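Local coordinates for protein PHB depolymerase (Penicillium funiculosum, PDB 2D81) that hydrolyses the polyester poly(3-hydroxybutyrate), probably as a serine esterase with a circularly permuted alpha/beta-hydrolase fold, at residues T1-A5 with L189-Q193. Residues are numbered along the deposited sequence; the frame is centred on the assembly and turned at random.
Sequences TALPA and LSFAQ
The N-terminal segment 1-5 packs across strand 187-192, one of the two outermost strands of the main mixed sheet, joined to it by one direct backbone hydrogen bond and two water bridges. Residues 1-5 are extended, psi between 121° and 156°, but run nearly at right angles to 189-192, closest at Thr1 and Phe191 (CA to CA 4.8 Å). The chain start thus crosses an edge strand without extending the alpha/beta-hydrolase sheet: plain structural packing. Ala192 N donates to Thr1 O at 2.9 Å (158° at the hydrogen), and Phe191 CA approaches the same oxygen at 3.4 Å in a CA-H...O contact. Water fills the widening gap: one molecule donates to Ala2 O (3.1 Å) and Ser190 O (2.7 Å), a second accepts from Leu3 N (3.1 Å) and donates to Ala192 O (2.9 Å). Leu3 (chi1 t, chi2 p) lays CD1 over one face of the Phe191 ring (chi1 p, chi2 89°), 3.8 Å from the centroid and 16° off the normal, a CH-pi contact. Strand 187-192 pairs antiparallel with strand 205-210, Phe191 bonding to Gly206, while helix 301-314 lies against the Leu3-Phe191 pair: Gln309 touches both side chains and Gln312 NE2 hydrogen-bonds Leu3 O.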
ATOM      1  N   THR A   1      21.209   8.713  -6.229  1.00 25.26           N
ATOM      2  CA  THR A   1      21.310   7.343  -6.805  1.00 24.47           C
ATOM      3  C   THR A   1      20.108   7.065  -7.703  1.00 23.51           C
ATOM      4  O   THR A   1      18.974   7.402  -7.359  1.00 22.14           O
ATOM      5  CB  THR A   1      21.348   6.276  -5.693  1.00 26.24           C
ATOM      6  OG1 THR A   1      22.293   6.667  -4.688  1.00 29.16           O
ATOM      7  CG2 THR A   1      21.762   4.924  -6.263  1.00 26.58           C
ATOM      8  N   ALA A   2      20.357   6.454  -8.856  1.00 20.93           N
ATOM      9  CA  ALA A   2      19.281   6.081  -9.765  1.00 20.44           C
ATOM     10  C   ALA A   2      18.644   4.767  -9.322  1.00 18.43           C
ATOM     11  O   ALA A   2      19.300   3.923  -8.716  1.00 20.47           O
ATOM     12  CB  ALA A   2      19.818   5.949 -11.186  1.00 20.39           C
ATOM     13  N   LEU A   3      17.359   4.605  -9.622  1.00 15.59           N
ATOM     14  CA  LEU A   3      16.653   3.358  -9.348  1.00 11.83           C
ATOM     15  C   LEU A   3      17.091   2.297 -10.361  1.00 11.77           C
ATOM     16  O   LEU A   3      16.933   2.482 -11.568  1.00 11.18           O
ATOM     17  CB  LEU A   3      15.142   3.589  -9.453  1.00  9.74           C
ATOM     18  CG  LEU A   3      14.199   2.407  -9.218  1.00  8.29           C
ATOM     19  CD1 LEU A   3      14.362   1.882  -7.795  1.00  7.58           C
ATOM     20  CD2 LEU A   3      12.762   2.862  -9.450  1.00  9.14           C
ATOM     21  N   PRO A   4      17.649   1.173  -9.881  1.00 11.95           N
ATOM     22  CA  PRO A   4      18.110   0.091 -10.758  1.00 12.12           C
ATOM     23  C   PRO A   4      16.997  -0.710 -11.426  1.00 11.63           C
ATOM     24  O   PRO A   4      15.869  -0.777 -10.929  1.00 10.88           O
ATOM     25  CB  PRO A   4      18.947  -0.787  -9.822  1.00 13.22           C
ATOM     26  CG  PRO A   4      19.366   0.153  -8.731  1.00 14.06           C
ATOM     27  CD  PRO A   4      18.102   0.936  -8.501  1.00 12.82           C
ATOM     28  N   ALA A   5      17.333  -1.317 -12.560  1.00 11.56           N
ATOM     29  CA  ALA A   5      16.513  -2.362 -13.154  1.00 11.77           C
ATOM     30  C   ALA A   5      16.971  -3.702 -12.591  1.00 11.94           C
ATOM     31  O   ALA A   5      18.173  -3.961 -12.482  1.00 12.15           O
ATOM     32  CB  ALA A   5      16.669  -2.353 -14.674  1.00 11.97           C
ATOM     33  N   LEU A 189      18.376  -0.145  -0.299  1.00  8.12           N
ATOM     34  CA  LEU A 189      18.945   0.833  -1.213  1.00  9.28           C
ATOM     35  C   LEU A 189      18.095   2.100  -1.177  1.00  8.71           C
ATOM     36  O   LEU A 189      16.899   2.047  -0.888  1.00  9.00           O
ATOM     37  CB  LEU A 189      18.975   0.268  -2.638  1.00  8.40           C
ATOM     38  CG  LEU A 189      19.721  -1.052  -2.864  1.00  8.23           C
ATOM     39  CD1 LEU A 189      19.545  -1.494  -4.308  1.00 10.67           C
ATOM     40  CD2 LEU A 189      21.195  -0.877  -2.536  1.00 11.89           C
ATOM     41  N   SER A 190      18.720   3.236  -1.460  1.00  9.83           N
ATOM     42  CA  SER A 190      17.990   4.485  -1.629  1.00  9.74           C
ATOM     43  C   SER A 190      18.082   4.926  -3.083  1.00  9.14           C
ATOM     44  O   SER A 190      19.063   4.635  -3.766  1.00 10.02           O
ATOM     45  CB  SER A 190      18.570   5.569  -0.719  1.00 11.82           C
ATOM     46  OG  SER A 190      19.917   5.844  -1.053  1.00 14.23           O
ATOM     47  N   PHE A 191      17.054   5.622  -3.556  1.00  9.04           N
ATOM     48  CA  PHE A 191      17.052   6.124  -4.925  1.00  7.86           C
ATOM     49  C   PHE A 191      16.292   7.442  -5.001  1.00  6.95           C
ATOM     50  O   PHE A 191      15.457   7.738  -4.143  1.00  7.93           O
ATOM     51  CB  PHE A 191      16.420   5.089  -5.864  1.00  7.78           C
ATOM     52  CG  PHE A 191      14.943   4.895  -5.657  1.00  7.89           C
ATOM     53  CD1 PHE A 191      14.023   5.684  -6.341  1.00  7.64           C
ATOM     54  CD2 PHE A 191      14.473   3.935  -4.770  1.00  8.03           C
ATOM     55  CE1 PHE A 191      12.651   5.518  -6.144  1.00  9.04           C
ATOM     56  CE2 PHE A 191      13.103   3.762  -4.564  1.00  8.83           C
ATOM     57  CZ  PHE A 191      12.192   4.555  -5.253  1.00  7.86           C
ATOM     58  N   ALA A 192      16.590   8.240  -6.021  1.00  7.99           N
ATOM     59  CA  ALA A 192      15.926   9.529  -6.182  1.00  7.84           C
ATOM     60  C   ALA A 192      14.517   9.359  -6.736  1.00  7.57           C
ATOM     61  O   ALA A 192      14.332   8.816  -7.826  1.00  8.34           O
ATOM     62  CB  ALA A 192      16.745  10.423  -7.107  1.00  8.27           C
ATOM     63  N   GLN A 193      13.520   9.818  -5.981  1.00  7.56           N
ATOM     64  CA  GLN A 193      12.169   9.940  -6.520  1.00  8.03           C
ATOM     65  C   GLN A 193      12.085  11.239  -7.308  1.00  8.81           C
ATOM     66  O   GLN A 193      11.437  12.203  -6.895  1.00  8.81           O
ATOM     67  CB  GLN A 193      11.133   9.935  -5.393  1.00  8.78           C
ATOM     68  CG  GLN A 193      11.168   8.672  -4.550  1.00  8.42           C
ATOM     69  CD  GLN A 193      10.013   8.589  -3.573  1.00  8.04           C
ATOM     70  OE1 GLN A 193       9.611   9.591  -2.977  1.00  9.51           O
ATOM     71  NE2 GLN A 193       9.483   7.389  -3.392  1.00  4.90           N
TER
HETATM   72  O   HOH W   1      19.554   2.885  -5.796  1.00 28.04           O
HETATM   73  O   HOH W   2      16.205   7.457  -9.504  1.00 13.72           O